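Local coordinates for protein interleukin 22 (Danio rerio, PDB 4O6K) that probably acts as a class II cytokine of the interleukin-10 family, signalling in immune defence through cell-surface receptors, at residues C48-V59 with L83-C94. Sequence-based numbering, arbitrary orientation.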
ATOM      1  N   CYS A  48       1.424 -11.449  -4.139  1.00 14.22           N
ATOM      2  CA  CYS A  48       2.502 -10.693  -3.504  1.00 16.06           C
ATOM      3  C   CYS A  48       3.065  -9.611  -4.419  1.00 15.72           C
ATOM      4  O   CYS A  48       3.114  -8.438  -4.049  1.00 15.58           O
ATOM      5  CB  CYS A  48       3.629 -11.628  -3.060  1.00 13.38           C
ATOM      6  SG  CYS A  48       5.013 -10.780  -2.250  1.00 22.17           S
ATOM      7  N   CYS A  49       3.485 -10.009  -5.614  1.00 16.62           N
ATOM      8  CA  CYS A  49       4.119  -9.084  -6.545  1.00 17.42           C
ATOM      9  C   CYS A  49       3.123  -8.082  -7.125  1.00 12.64           C
ATOM     10  O   CYS A  49       3.498  -6.962  -7.470  1.00 16.40           O
ATOM     11  CB  CYS A  49       4.815  -9.853  -7.668  1.00 19.68           C
ATOM     12  SG  CYS A  49       6.261 -10.797  -7.131  1.00 26.86           S
ATOM     13  N   ILE A  50       1.861  -8.486  -7.241  1.00 15.79           N
ATOM     14  CA  ILE A  50       0.813  -7.570  -7.684  1.00 13.95           C
ATOM     15  C   ILE A  50       0.644  -6.432  -6.683  1.00 12.51           C
ATOM     16  O   ILE A  50       0.632  -5.259  -7.058  1.00 15.44           O
ATOM     17  CB  ILE A  50      -0.539  -8.286  -7.872  1.00 16.74           C
ATOM     18  CG1 ILE A  50      -0.508  -9.175  -9.115  1.00 18.12           C
ATOM     19  CG2 ILE A  50      -1.662  -7.272  -8.006  1.00 13.24           C
ATOM     20  CD1 ILE A  50      -1.688 -10.116  -9.224  1.00 19.41           C
ATOM     21  N   ASN A  51       0.529  -6.783  -5.407  1.00 14.85           N
ATOM     22  CA  ASN A  51       0.384  -5.785  -4.357  1.00 16.27           C
ATOM     23  C   ASN A  51       1.670  -4.992  -4.155  1.00 16.24           C
ATOM     24  O   ASN A  51       1.637  -3.829  -3.756  1.00 16.49           O
ATOM     25  CB  ASN A  51      -0.039  -6.446  -3.043  1.00 10.37           C
ATOM     26  CG  ASN A  51      -1.501  -6.849  -3.038  1.00 15.90           C
ATOM     27  OD1 ASN A  51      -2.390  -5.998  -3.042  1.00 10.09           O
ATOM     28  ND2 ASN A  51      -1.757  -8.152  -3.027  1.00 13.56           N
ATOM     29  N   ALA A  52       2.804  -5.628  -4.436  1.00 15.40           N
ATOM     30  CA  ALA A  52       4.099  -4.965  -4.343  1.00 17.14           C
ATOM     31  C   ALA A  52       4.221  -3.853  -5.375  1.00 16.75           C
ATOM     32  O   ALA A  52       4.900  -2.851  -5.149  1.00 16.68           O
ATOM     33  CB  ALA A  52       5.224  -5.972  -4.517  1.00 17.57           C
ATOM     34  N   ARG A  53       3.559  -4.036  -6.511  1.00 13.88           N
ATOM     35  CA  ARG A  53       3.595  -3.045  -7.574  1.00 15.73           C
ATOM     36  C   ARG A  53       2.708  -1.867  -7.184  1.00 18.53           C
ATOM     37  O   ARG A  53       3.008  -0.713  -7.496  1.00 15.47           O
ATOM     38  CB  ARG A  53       3.136  -3.654  -8.899  1.00 21.29           C
ATOM     39  CG  ARG A  53       3.646  -2.902 -10.108  1.00 25.57           C
ATOM     40  CD  ARG A  53       5.158  -3.082 -10.149  1.00 31.73           C
ATOM     41  NE  ARG A  53       5.853  -2.130 -11.004  1.00 43.58           N
ATOM     42  CZ  ARG A  53       7.009  -2.394 -11.606  1.00 39.05           C
ATOM     43  NH1 ARG A  53       7.585  -3.577 -11.437  1.00 36.25           N
ATOM     44  NH2 ARG A  53       7.592  -1.479 -12.369  1.00 44.32           N
ATOM     45  N   ILE A  54       1.605  -2.178  -6.511  1.00 14.48           N
ATOM     46  CA  ILE A  54       0.716  -1.162  -5.958  1.00 15.98           C
ATOM     47  C   ILE A  54       1.425  -0.389  -4.847  1.00 15.18           C
ATOM     48  O   ILE A  54       1.260   0.826  -4.712  1.00 14.24           O
ATOM     49  CB  ILE A  54      -0.584  -1.793  -5.413  1.00 16.87           C
ATOM     50  CG1 ILE A  54      -1.393  -2.416  -6.554  1.00 13.95           C
ATOM     51  CG2 ILE A  54      -1.424  -0.762  -4.674  1.00 17.14           C
ATOM     52  CD1 ILE A  54      -2.639  -3.149  -6.093  1.00 18.35           C
ATOM     53  N   LEU A  55       2.232  -1.103  -4.066  1.00 14.87           N
ATOM     54  CA  LEU A  55       3.024  -0.495  -3.001  1.00 14.99           C
ATOM     55  C   LEU A  55       3.988   0.527  -3.593  1.00 14.34           C
ATOM     56  O   LEU A  55       4.198   1.601  -3.027  1.00 12.89           O
ATOM     57  CB  LEU A  55       3.790  -1.559  -2.215  1.00 10.15           C
ATOM     58  CG  LEU A  55       4.657  -1.025  -1.073  1.00 16.19           C
ATOM     59  CD1 LEU A  55       3.807  -0.259  -0.071  1.00 15.67           C
ATOM     60  CD2 LEU A  55       5.409  -2.157  -0.391  1.00 14.43           C
ATOM     61  N   LYS A  56       4.574   0.169  -4.734  1.00 16.96           N
ATOM     62  CA  LYS A  56       5.470   1.055  -5.471  1.00 16.25           C
ATOM     63  C   LYS A  56       4.791   2.371  -5.808  1.00 18.08           C
ATOM     64  O   LYS A  56       5.357   3.449  -5.614  1.00 14.39           O
ATOM     65  CB  LYS A  56       5.925   0.388  -6.770  1.00 18.52           C
ATOM     66  CG  LYS A  56       6.846   1.235  -7.633  1.00 25.68           C
ATOM     67  CD  LYS A  56       7.440   0.386  -8.748  1.00 26.29           C
ATOM     68  CE  LYS A  56       8.369   1.202  -9.631  1.00 37.47           C
ATOM     69  NZ  LYS A  56       9.444   1.832  -8.814  1.00 41.28           N
ATOM     70  N   TYR A  57       3.565   2.266  -6.308  1.00 14.16           N
ATOM     71  CA  TYR A  57       2.762   3.429  -6.656  1.00 17.92           C
ATOM     72  C   TYR A  57       2.438   4.259  -5.419  1.00 19.65           C
ATOM     73  O   TYR A  57       2.416   5.490  -5.475  1.00 19.52           O
ATOM     74  CB  TYR A  57       1.477   3.000  -7.363  1.00 21.90           C
ATOM     75  CG  TYR A  57       0.806   4.114  -8.132  1.00 22.24           C
ATOM     76  CD1 TYR A  57       1.181   4.404  -9.438  1.00 24.23           C
ATOM     77  CD2 TYR A  57      -0.198   4.878  -7.554  1.00 21.05           C
ATOM     78  CE1 TYR A  57       0.574   5.421 -10.148  1.00 25.73           C
ATOM     79  CE2 TYR A  57      -0.813   5.899  -8.257  1.00 20.73           C
ATOM     80  CZ  TYR A  57      -0.423   6.166  -9.554  1.00 27.06           C
ATOM     81  OH  TYR A  57      -1.028   7.181 -10.260  1.00 30.84           O
ATOM     82  N   TYR A  58       2.179   3.574  -4.308  1.00 15.41           N
ATOM     83  CA  TYR A  58       1.918   4.228  -3.029  1.00 15.97           C
ATOM     84  C   TYR A  58       3.089   5.095  -2.583  1.00 16.39           C
ATOM     85  O   TYR A  58       2.902   6.233  -2.152  1.00 15.48           O
ATOM     86  CB  TYR A  58       1.610   3.186  -1.950  1.00 14.09           C
ATOM     87  CG  TYR A  58       0.151   3.092  -1.571  1.00 15.43           C
ATOM     88  CD1 TYR A  58      -0.758   2.424  -2.381  1.00 18.96           C
ATOM     89  CD2 TYR A  58      -0.318   3.668  -0.398  1.00 16.71           C
ATOM     90  CE1 TYR A  58      -2.093   2.334  -2.033  1.00 18.84           C
ATOM     91  CE2 TYR A  58      -1.650   3.585  -0.042  1.00 15.68           C
ATOM     92  CZ  TYR A  58      -2.534   2.918  -0.862  1.00 17.51           C
ATOM     93  OH  TYR A  58      -3.860   2.834  -0.510  1.00 15.79           O
ATOM     94  N   VAL A  59       4.295   4.547  -2.684  1.00 17.68           N
ATOM     95  CA  VAL A  59       5.500   5.253  -2.265  1.00 19.55           C
ATOM     96  C   VAL A  59       5.727   6.499  -3.118  1.00 19.41           C
ATOM     97  O   VAL A  59       6.106   7.553  -2.608  1.00 20.18           O
ATOM     98  CB  VAL A  59       6.739   4.335  -2.349  1.00 12.82           C
ATOM     99  CG1 VAL A  59       8.016   5.123  -2.101  1.00 18.43           C
ATOM    100  CG2 VAL A  59       6.617   3.191  -1.353  1.00 21.13           C
ATOM    101  N   LEU A  83       8.309   1.444   3.865  1.00 18.53           N
ATOM    102  CA  LEU A  83       7.581   0.812   2.769  1.00 17.24           C
ATOM    103  C   LEU A  83       8.427   0.721   1.503  1.00 18.40           C
ATOM    104  O   LEU A  83       8.295  -0.228   0.732  1.00 14.39           O
ATOM    105  CB  LEU A  83       6.280   1.565   2.477  1.00 16.71           C
ATOM    106  CG  LEU A  83       5.211   1.533   3.571  1.00 21.81           C
ATOM    107  CD1 LEU A  83       3.838   1.796   2.988  1.00 20.87           C
ATOM    108  CD2 LEU A  83       5.230   0.199   4.291  1.00 19.87           C
ATOM    109  N   HIS A  84       9.283   1.714   1.285  1.00 19.08           N
ATOM    110  CA  HIS A  84      10.199   1.682   0.150  1.00 16.33           C
ATOM    111  C   HIS A  84      11.157   0.500   0.250  1.00 23.48           C
ATOM    112  O   HIS A  84      11.407  -0.191  -0.737  1.00 17.54           O
ATOM    113  CB  HIS A  84      10.991   2.986   0.050  1.00 22.06           C
ATOM    114  CG  HIS A  84      12.020   2.981  -1.037  1.00 25.15           C
ATOM    115  ND1 HIS A  84      11.696   2.819  -2.367  1.00 20.77           N
ATOM    116  CD2 HIS A  84      13.368   3.107  -0.991  1.00 26.04           C
ATOM    117  CE1 HIS A  84      12.799   2.850  -3.094  1.00 23.57           C
ATOM    118  NE2 HIS A  84      13.827   3.024  -2.284  1.00 27.96           N
ATOM    119  N   ARG A  85      11.690   0.277   1.449  1.00 17.56           N
ATOM    120  CA  ARG A  85      12.589  -0.844   1.698  1.00 20.11           C
ATOM    121  C   ARG A  85      11.905  -2.175   1.401  1.00 20.09           C
ATOM    122  O   ARG A  85      12.498  -3.063   0.790  1.00 23.12           O
ATOM    123  CB  ARG A  85      13.094  -0.816   3.142  1.00 24.77           C
ATOM    124  CG  ARG A  85      14.006   0.361   3.453  1.00 25.03           C
ATOM    125  CD  ARG A  85      14.597   0.257   4.849  1.00 27.81           C
ATOM    126  NE  ARG A  85      15.422   1.415   5.180  1.00 29.52           N
ATOM    127  CZ  ARG A  85      15.003   2.448   5.904  1.00 29.66           C
ATOM    128  NH1 ARG A  85      13.767   2.470   6.382  1.00 25.85           N
ATOM    129  NH2 ARG A  85      15.823   3.460   6.152  1.00 37.64           N
ATOM    130  N   VAL A  86      10.659  -2.307   1.844  1.00 20.08           N
ATOM    131  CA  VAL A  86       9.860  -3.495   1.565  1.00 18.65           C
ATOM    132  C   VAL A  86       9.676  -3.694   0.061  1.00 17.57           C
ATOM    133  O   VAL A  86       9.918  -4.781  -0.465  1.00 21.81           O
ATOM    134  CB  VAL A  86       8.475  -3.413   2.236  1.00 17.13           C
ATOM    135  CG1 VAL A  86       7.595  -4.574   1.794  1.00 15.91           C
ATOM    136  CG2 VAL A  86       8.620  -3.388   3.752  1.00 17.96           C
ATOM    137  N   GLU A  87       9.244  -2.635  -0.616  1.00 15.41           N
ATOM    138  CA  GLU A  87       9.019  -2.660  -2.058  1.00 19.99           C
ATOM    139  C   GLU A  87      10.276  -3.062  -2.827  1.00 20.13           C
ATOM    140  O   GLU A  87      10.210  -3.862  -3.760  1.00 23.74           O
ATOM    141  CB  GLU A  87       8.516  -1.294  -2.535  1.00 17.50           C
ATOM    142  CG  GLU A  87       7.960  -1.274  -3.955  1.00 17.06           C
ATOM    143  CD  GLU A  87       9.046  -1.172  -5.010  1.00 24.52           C
ATOM    144  OE1 GLU A  87      10.024  -0.429  -4.781  1.00 23.36           O
ATOM    145  OE2 GLU A  87       8.924  -1.833  -6.063  1.00 29.41           O
ATOM    146  N   GLN A  88      11.415  -2.501  -2.436  1.00 19.18           N
ATOM    147  CA  GLN A  88      12.679  -2.792  -3.104  1.00 25.08           C
ATOM    148  C   GLN A  88      13.065  -4.265  -2.989  1.00 25.50           C
ATOM    149  O   GLN A  88      13.510  -4.871  -3.964  1.00 23.94           O
ATOM    150  CB  GLN A  88      13.795  -1.908  -2.544  1.00 22.70           C
ATOM    151  CG  GLN A  88      13.750  -0.480  -3.063  1.00 23.73           C
ATOM    152  CD  GLN A  88      13.851  -0.414  -4.578  1.00 31.99           C
ATOM    153  OE1 GLN A  88      12.900  -0.033  -5.261  1.00 32.90           O
ATOM    154  NE2 GLN A  88      15.008  -0.789  -5.109  1.00 31.52           N
ATOM    155  N   GLU A  89      12.900  -4.837  -1.800  1.00 18.35           N
ATOM    156  CA  GLU A  89      13.210  -6.249  -1.598  1.00 23.70           C
ATOM    157  C   GLU A  89      12.261  -7.148  -2.384  1.00 24.65           C
ATOM    158  O   GLU A  89      12.688  -8.131  -2.993  1.00 21.18           O
ATOM    159  CB  GLU A  89      13.148  -6.622  -0.119  1.00 24.08           C
ATOM    160  CG  GLU A  89      13.510  -8.079   0.146  1.00 26.54           C
ATOM    161  CD  GLU A  89      13.677  -8.391   1.619  1.00 29.77           C
ATOM    162  OE1 GLU A  89      13.560  -7.462   2.444  1.00 26.43           O
ATOM    163  OE2 GLU A  89      13.931  -9.570   1.949  1.00 35.07           O
ATOM    164  N   LEU A  90      10.974  -6.810  -2.368  1.00 17.35           N
ATOM    165  CA  LEU A  90       9.984  -7.585  -3.106  1.00 22.66           C
ATOM    166  C   LEU A  90      10.235  -7.518  -4.607  1.00 24.51           C
ATOM    167  O   LEU A  90      10.159  -8.530  -5.299  1.00 23.44           O
ATOM    168  CB  LEU A  90       8.569  -7.098  -2.786  1.00 17.58           C
ATOM    169  CG  LEU A  90       8.056  -7.449  -1.391  1.00 20.99           C
ATOM    170  CD1 LEU A  90       6.640  -6.940  -1.200  1.00 18.12           C
ATOM    171  CD2 LEU A  90       8.118  -8.954  -1.188  1.00 20.76           C
ATOM    172  N   GLN A  91      10.556  -6.328  -5.101  1.00 24.29           N
ATOM    173  CA  GLN A  91      10.814  -6.136  -6.523  1.00 31.83           C
ATOM    174  C   GLN A  91      12.039  -6.913  -7.009  1.00 33.20           C
ATOM    175  O   GLN A  91      12.108  -7.305  -8.174  1.00 33.30           O
ATOM    176  CB  GLN A  91      10.939  -4.638  -6.821  1.00 26.71           C
ATOM    177  CG  GLN A  91      11.530  -4.269  -8.171  1.00 37.85           C
ATOM    178  CD  GLN A  91      10.829  -3.091  -8.811  1.00 41.65           C
ATOM    179  OE1 GLN A  91       9.612  -2.929  -8.683  1.00 47.35           O
ATOM    180  NE2 GLN A  91      11.609  -2.198  -9.407  1.00 47.65           N
ATOM    181  N   ASN A  92      12.998  -7.145  -6.116  1.00 33.86           N
ATOM    182  CA  ASN A  92      14.185  -7.937  -6.450  1.00 36.41           C
ATOM    183  C   ASN A  92      13.839  -9.404  -6.744  1.00 36.78           C
ATOM    184  O   ASN A  92      14.536 -10.078  -7.503  1.00 31.95           O
ATOM    185  CB  ASN A  92      15.208  -7.857  -5.317  1.00 35.53           C
ATOM    186  CG  ASN A  92      16.584  -8.333  -5.739  1.00 43.49           C
ATOM    187  OD1 ASN A  92      16.990  -8.160  -6.889  1.00 40.62           O
ATOM    188  ND2 ASN A  92      17.307  -8.947  -4.810  1.00 47.70           N
ATOM    189  N   HIS A  93      12.764  -9.884  -6.121  1.00 36.86           N
ATOM    190  CA  HIS A  93      12.271 -11.258  -6.280  1.00 38.52           C
ATOM    191  C   HIS A  93      11.022 -11.370  -7.149  1.00 33.31           C
ATOM    192  O   HIS A  93      10.552 -12.473  -7.438  1.00 35.04           O
ATOM    193  CB  HIS A  93      12.017 -11.870  -4.903  1.00 39.80           C
ATOM    194  CG  HIS A  93      13.271 -12.248  -4.181  1.00 45.09           C
ATOM    195  ND1 HIS A  93      14.315 -12.887  -4.810  1.00 56.84           N
ATOM    196  CD2 HIS A  93      13.685 -12.016  -2.912  1.00 53.17           C
ATOM    197  CE1 HIS A  93      15.297 -13.083  -3.948  1.00 55.53           C
ATOM    198  NE2 HIS A  93      14.941 -12.556  -2.791  1.00 53.52           N
ATOM    199  N   CYS A  94      10.509 -10.230  -7.594  1.00 32.76           N
ATOM    200  CA  CYS A  94       9.352 -10.205  -8.482  1.00 32.33           C
ATOM    201  C   CYS A  94       9.857 -10.107  -9.911  1.00 34.93           C
ATOM    202  O   CYS A  94      10.063  -9.019 -10.453  1.00 35.32           O
ATOM    203  CB  CYS A  94       8.404  -9.055  -8.143  1.00 29.12           C
ATOM    204  SG  CYS A  94       7.504  -9.282  -6.589  1.00 25.12           S
TER
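From Cys49 and Cys94 at one end to Val59 and His84 at the other, segments 48-59 and 83-94 run roughly antiparallel, their helix axes 140° apart and 9.3 Å at closest approach. Ala52 lets the backbones draw near, its CA 5.9 Å from that of Glu87. The pair illustrates how an apolar seam and a covalent clasp share the work of joining two helices. In the seam Leu55 reaches across to the facing helix, because its CG lies anti to the backbone N (chi1 180°): CD1 meets Leu83 CD1 at 3.7 Å, the two side chains crossing at about a right angle, while CD2 settles over the backbone of that helix, 3.6 Å from Leu83 O, and touches Val86 CG1. Shortening Leu55 to an alanine would probably open a gap between the helices and leave Leu83 and Val86 without this neighbour. Farther along, Leu90 straddles two partners, CD1 against the Ala52 methyl and CD2 3.8 Å from Cys48 SG. Glu87, bent at its second torsion, lays its carboxylate beside the aliphatic chain of Lys56, whose NZ stays 4.6 Å from Glu87 OE2. The Cys49–Cys94 disulfide (chi3 -93°) closes one end, and Cys48 is bonded in turn to Cys141. Antiparallel helices packed through an apolar seam and tied at one end by a disulfide fit the all-helical bundle expected of an interleukin-10 family cytokine.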